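Local coordinates for fibrinogen binding protein (Staphylococcus aureus subsp. aureus Mu50, PDB 3DOA), which probably binds fibrinogen and has the N-terminal and middle domains of the NFACT family, at residues F17-P29 / F74-E88. Numbering follows the deposited sequence.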
loop_
_atom_site.group_PDB
_atom_site.type_symbol
_atom_site.label_atom_id
_atom_site.label_comp_id
_atom_site.label_asym_id
_atom_site.label_seq_id
_atom_site.Cartn_x
_atom_site.Cartn_y
_atom_site.Cartn_z
ATOM N N PHE A 17 12.546 4.208 -8.330
ATOM C CA PHE A 17 13.458 5.181 -8.863
ATOM C C PHE A 17 13.857 6.133 -7.741
ATOM O O PHE A 17 14.855 6.803 -7.839
ATOM C CB PHE A 17 12.824 5.936 -10.042
ATOM C CG PHE A 17 11.899 7.055 -9.623
ATOM C CD1 PHE A 17 12.339 8.360 -9.582
ATOM C CD2 PHE A 17 10.599 6.797 -9.245
ATOM C CE1 PHE A 17 11.480 9.406 -9.181
ATOM C CE2 PHE A 17 9.739 7.820 -8.843
ATOM C CZ PHE A 17 10.175 9.120 -8.810
ATOM N N LEU A 18 13.113 6.194 -6.663
ATOM C CA LEU A 18 13.566 6.979 -5.519
ATOM C C LEU A 18 14.695 6.299 -4.673
ATOM O O LEU A 18 15.353 6.967 -3.875
ATOM C CB LEU A 18 12.373 7.334 -4.607
ATOM C CG LEU A 18 11.181 8.158 -5.128
ATOM C CD1 LEU A 18 10.003 8.141 -4.156
ATOM C CD2 LEU A 18 11.610 9.563 -5.408
ATOM N N THR A 19 14.932 4.997 -4.785
ATOM C CA THR A 19 16.076 4.402 -4.031
ATOM C C THR A 19 17.419 5.127 -4.311
ATOM O O THR A 19 17.689 5.406 -5.454
ATOM C CB THR A 19 16.245 2.948 -4.397
ATOM O OG1 THR A 19 14.968 2.431 -4.653
ATOM C CG2 THR A 19 16.783 2.177 -3.291
ATOM N N THR A 20 18.234 5.440 -3.293
ATOM C CA THR A 20 19.424 6.313 -3.452
ATOM C C THR A 20 19.179 7.763 -3.181
ATOM O O THR A 20 20.121 8.498 -2.944
ATOM C CB THR A 20 19.956 6.251 -4.850
ATOM O OG1 THR A 20 20.378 4.922 -5.006
ATOM C CG2 THR A 20 21.126 7.231 -5.132
ATOM N N GLY A 21 17.923 8.194 -3.244
ATOM C CA GLY A 21 17.606 9.587 -3.083
ATOM C C GLY A 21 17.822 9.916 -1.626
ATOM O O GLY A 21 17.862 9.031 -0.751
ATOM N N ARG A 22 17.940 11.221 -1.400
ATOM C CA ARG A 22 18.133 11.822 -0.115
ATOM C C ARG A 22 16.838 12.456 0.391
ATOM O O ARG A 22 16.145 13.159 -0.341
ATOM C CB ARG A 22 19.174 12.928 -0.266
ATOM C CG ARG A 22 19.649 13.536 1.069
ATOM C CD ARG A 22 20.809 14.487 0.920
ATOM N NE ARG A 22 21.940 13.992 0.089
ATOM C CZ ARG A 22 22.950 13.161 0.457
ATOM N NH1 ARG A 22 23.012 12.603 1.667
ATOM N NH2 ARG A 22 23.919 12.860 -0.423
ATOM N N VAL A 23 16.550 12.247 1.667
ATOM C CA VAL A 23 15.416 12.869 2.299
ATOM C C VAL A 23 15.770 14.335 2.612
ATOM O O VAL A 23 16.668 14.670 3.403
ATOM C CB VAL A 23 15.088 12.167 3.586
ATOM C CG1 VAL A 23 13.846 12.732 4.170
ATOM C CG2 VAL A 23 14.993 10.678 3.358
ATOM N N HIS A 24 15.019 15.211 1.993
ATOM C CA HIS A 24 15.396 16.579 1.882
ATOM C C HIS A 24 14.548 17.487 2.716
ATOM O O HIS A 24 14.931 18.632 2.933
ATOM C CB HIS A 24 15.240 16.971 0.429
ATOM C CG HIS A 24 15.707 18.347 0.120
ATOM N ND1 HIS A 24 14.836 19.401 -0.046
ATOM C CD2 HIS A 24 16.948 18.846 -0.064
ATOM C CE1 HIS A 24 15.519 20.492 -0.337
ATOM N NE2 HIS A 24 16.803 20.182 -0.349
ATOM N N LYS A 25 13.399 17.001 3.170
ATOM C CA LYS A 25 12.363 17.845 3.776
ATOM C C LYS A 25 11.234 16.941 4.250
ATOM O O LYS A 25 10.912 15.909 3.614
ATOM C CB LYS A 25 11.814 18.809 2.733
ATOM C CG LYS A 25 11.252 20.158 3.238
ATOM C CD LYS A 25 11.796 21.419 2.356
ATOM C CE LYS A 25 11.433 21.365 0.779
ATOM N NZ LYS A 25 12.339 22.171 -0.187
ATOM N N ILE A 26 10.630 17.303 5.370
ATOM C CA ILE A 26 9.497 16.528 5.856
ATOM C C ILE A 26 8.497 17.465 6.468
ATOM O O ILE A 26 8.807 18.126 7.432
ATOM C CB ILE A 26 9.910 15.455 6.880
ATOM C CG1 ILE A 26 11.065 14.623 6.294
ATOM C CG2 ILE A 26 8.683 14.568 7.280
ATOM C CD1 ILE A 26 11.491 13.421 7.136
ATOM N N ASN A 27 7.303 17.543 5.887
ATOM C CA ASN A 27 6.237 18.293 6.494
ATOM C C ASN A 27 5.032 17.446 6.865
ATOM O O ASN A 27 5.013 16.251 6.643
ATOM C CB ASN A 27 5.829 19.412 5.587
ATOM C CG ASN A 27 6.973 20.195 5.126
ATOM O OD1 ASN A 27 7.287 21.228 5.678
ATOM N ND2 ASN A 27 7.625 19.704 4.103
ATOM N N GLN A 28 4.043 18.088 7.478
ATOM C CA GLN A 28 2.883 17.413 8.021
ATOM C C GLN A 28 1.807 18.446 7.820
ATOM O O GLN A 28 1.640 19.323 8.638
ATOM C CB GLN A 28 3.117 17.108 9.515
ATOM C CG GLN A 28 1.953 16.458 10.292
ATOM C CD GLN A 28 2.297 16.196 11.748
ATOM O OE1 GLN A 28 3.390 15.784 12.047
ATOM N NE2 GLN A 28 1.372 16.415 12.632
ATOM N N PRO A 29 1.093 18.378 6.705
ATOM C CA PRO A 29 0.137 19.453 6.448
ATOM C C PRO A 29 -1.134 19.341 7.234
ATOM O O PRO A 29 -1.889 20.308 7.225
ATOM C CB PRO A 29 -0.167 19.313 4.970
ATOM C CG PRO A 29 0.860 18.226 4.479
ATOM C CD PRO A 29 1.087 17.380 5.633
ATOM N N PHE A 74 5.722 15.466 15.357
ATOM C CA PHE A 74 5.962 14.200 14.715
ATOM C C PHE A 74 6.854 14.399 13.512
ATOM O O PHE A 74 7.762 13.596 13.253
ATOM C CB PHE A 74 4.672 13.595 14.309
ATOM C CG PHE A 74 4.808 12.246 13.781
ATOM C CD1 PHE A 74 5.069 11.179 14.642
ATOM C CD2 PHE A 74 4.648 12.001 12.422
ATOM C CE1 PHE A 74 5.199 9.841 14.113
ATOM C CE2 PHE A 74 4.753 10.672 11.895
ATOM C CZ PHE A 74 5.031 9.602 12.737
ATOM N N ALA A 75 6.601 15.488 12.792
ATOM C CA ALA A 75 7.441 15.917 11.668
ATOM C C ALA A 75 8.853 16.223 12.178
ATOM O O ALA A 75 9.831 15.821 11.543
ATOM C CB ALA A 75 6.835 17.149 10.984
ATOM N N ARG A 76 8.940 16.902 13.332
ATOM C CA ARG A 76 10.224 17.188 13.988
ATOM C C ARG A 76 11.003 15.873 14.189
ATOM O O ARG A 76 12.147 15.704 13.712
ATOM C CB ARG A 76 10.022 17.848 15.351
ATOM C CG ARG A 76 9.866 19.328 15.386
ATOM C CD ARG A 76 10.154 19.820 16.823
ATOM N NE ARG A 76 9.091 19.516 17.799
ATOM C CZ ARG A 76 7.894 20.138 17.830
ATOM N NH1 ARG A 76 7.579 21.079 16.923
ATOM N NH2 ARG A 76 6.975 19.801 18.752
ATOM N N VAL A 77 10.347 14.929 14.861
ATOM C CA VAL A 77 11.002 13.691 15.144
ATOM C C VAL A 77 11.495 13.135 13.851
ATOM O O VAL A 77 12.617 12.642 13.762
ATOM C CB VAL A 77 10.125 12.634 15.741
ATOM C CG1 VAL A 77 10.933 11.361 15.844
ATOM C CG2 VAL A 77 9.560 13.074 17.089
ATOM N N PHE A 78 10.667 13.201 12.827
ATOM C CA PHE A 78 11.087 12.669 11.540
ATOM C C PHE A 78 12.339 13.336 10.901
ATOM O O PHE A 78 13.245 12.653 10.419
ATOM C CB PHE A 78 9.916 12.752 10.603
ATOM C CG PHE A 78 9.199 11.461 10.426
ATOM C CD1 PHE A 78 8.855 10.681 11.549
ATOM C CD2 PHE A 78 8.799 11.050 9.145
ATOM C CE1 PHE A 78 8.134 9.475 11.397
ATOM C CE2 PHE A 78 8.095 9.876 8.986
ATOM C CZ PHE A 78 7.770 9.076 10.114
ATOM N N ARG A 79 12.375 14.652 10.900
ATOM C CA ARG A 79 13.545 15.363 10.451
ATOM C C ARG A 79 14.806 14.978 11.206
ATOM O O ARG A 79 15.843 14.723 10.589
ATOM C CB ARG A 79 13.322 16.827 10.650
ATOM C CG ARG A 79 12.111 17.310 9.924
ATOM C CD ARG A 79 11.758 18.756 10.230
ATOM N NE ARG A 79 11.092 19.347 9.076
ATOM C CZ ARG A 79 10.693 20.605 8.963
ATOM N NH1 ARG A 79 10.887 21.515 9.907
ATOM N NH2 ARG A 79 10.096 20.954 7.852
ATOM N N LYS A 80 14.712 14.944 12.531
ATOM C CA LYS A 80 15.818 14.537 13.388
ATOM C C LYS A 80 16.476 13.274 12.902
ATOM O O LYS A 80 17.673 13.197 12.745
ATOM C CB LYS A 80 15.285 14.225 14.764
ATOM C CG LYS A 80 16.200 14.590 15.917
ATOM C CD LYS A 80 15.731 14.005 17.327
ATOM C CE LYS A 80 16.610 12.803 17.812
ATOM N NZ LYS A 80 17.119 13.056 19.202
ATOM N N HIS A 81 15.676 12.256 12.644
ATOM C CA HIS A 81 16.208 10.945 12.287
ATOM C C HIS A 81 16.394 10.706 10.807
ATOM O O HIS A 81 17.157 9.811 10.440
ATOM C CB HIS A 81 15.276 9.875 12.787
ATOM C CG HIS A 81 15.183 9.791 14.269
ATOM N ND1 HIS A 81 15.761 8.764 14.984
ATOM C CD2 HIS A 81 14.510 10.550 15.166
ATOM C CE1 HIS A 81 15.473 8.921 16.265
ATOM N NE2 HIS A 81 14.721 9.998 16.404
ATOM N N LEU A 82 15.674 11.429 9.955
ATOM C CA LEU A 82 15.648 11.076 8.521
ATOM C C LEU A 82 16.180 12.159 7.605
ATOM O O LEU A 82 16.814 11.885 6.620
ATOM C CB LEU A 82 14.233 10.695 8.097
ATOM C CG LEU A 82 13.544 9.626 8.957
ATOM C CD1 LEU A 82 12.144 9.323 8.450
ATOM C CD2 LEU A 82 14.385 8.349 9.051
ATOM N N GLU A 83 15.939 13.407 7.955
ATOM C CA GLU A 83 16.366 14.508 7.130
ATOM C C GLU A 83 17.855 14.356 7.035
ATOM O O GLU A 83 18.568 14.205 8.056
ATOM C CB GLU A 83 15.973 15.825 7.771
ATOM C CG GLU A 83 15.771 16.944 6.796
ATOM C CD GLU A 83 14.993 18.143 7.425
ATOM O OE1 GLU A 83 13.725 18.201 7.239
ATOM O OE2 GLU A 83 15.646 19.022 8.099
ATOM N N GLY A 84 18.317 14.337 5.802
ATOM C CA GLY A 84 19.701 14.036 5.511
ATOM C C GLY A 84 19.941 12.706 4.828
ATOM O O GLY A 84 20.787 12.631 3.944
ATOM N N GLY A 85 19.179 11.686 5.231
ATOM C CA GLY A 85 19.421 10.277 4.892
ATOM C C GLY A 85 19.254 9.877 3.447
ATOM O O GLY A 85 18.719 10.617 2.606
ATOM N N ILE A 86 19.752 8.697 3.145
ATOM C CA ILE A 86 19.543 8.132 1.859
ATOM C C ILE A 86 18.553 6.996 2.017
ATOM O O ILE A 86 18.495 6.321 3.073
ATOM C CB ILE A 86 20.853 7.590 1.240
ATOM C CG1 ILE A 86 21.893 8.687 1.193
ATOM C CG2 ILE A 86 20.629 6.996 -0.152
ATOM C CD1 ILE A 86 21.524 9.911 0.495
ATOM N N ILE A 87 17.786 6.804 0.942
ATOM C CA ILE A 87 16.766 5.752 0.897
ATOM C C ILE A 87 17.484 4.589 0.331
ATOM O O ILE A 87 17.955 4.602 -0.773
ATOM C CB ILE A 87 15.470 6.104 0.055
ATOM C CG1 ILE A 87 14.614 7.116 0.821
ATOM C CG2 ILE A 87 14.651 4.903 -0.103
ATOM C CD1 ILE A 87 14.041 8.235 -0.035
ATOM N N GLU A 88 17.595 3.593 1.154
ATOM C CA GLU A 88 18.277 2.390 0.754
ATOM C C GLU A 88 17.348 1.399 0.119
ATOM O O GLU A 88 17.816 0.553 -0.594
ATOM C CB GLU A 88 18.895 1.698 1.984
ATOM C CG GLU A 88 19.834 2.562 2.768
ATOM C CD GLU A 88 21.109 1.845 3.039
ATOM O OE1 GLU A 88 21.038 0.806 3.765
ATOM O OE2 GLU A 88 22.165 2.305 2.508
#
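In Arg22, CG lies anti to the backbone N (chi1 -171°) and the chain bends at chi3, which carries the guanidinium to Gly84 O and Ile86. Arg79 has CG beside its own backbone N (chi1 -58°), and its extended chain lays the guanidinium by Ile26 O. Arg22 NH1 donates to Gly84 O at 3.2 Å, almost straight and in the guanidinium plane. Ile86 CD1 sits over one face of the same group. Arg79 NE and NH2 each make a weak, bent bond to Ile26 O.

The backbones join on both sides of Arg22. Ile87 N bonds to Gly21 O at 2.8 Å, and Thr20 N donates to Ile87 O. Val23 N donates to Gly85 O at 2.9 Å, while Gly84 N donates to Val23 O. Arg22 and Ile86 form a single beta bridge. It links the edges of two antiparallel sheets, since 22-30 pairs with 33-40 and 86-92 with 98-106.

Farther along, strand 22-28 runs nearly antiparallel to helix 74-82. Ile26 CD1 packs on Phe78 CB at 3.9 Å and on Leu82 CB at 4.0 Å. Gln28 OE1 accepts a weak bond from Ala75 N.

Within 74-88, Glu83 OE1 forms a salt bridge with Arg79 NE at 3.4 Å. It lies well out of the guanidinium plane, so only charge holds it. The join therefore rests mainly on backbone bonds where two type II turns, Leu18 to Gly21 and Leu82 to Gly85, lead into the strands, and on apolar packing along the helix.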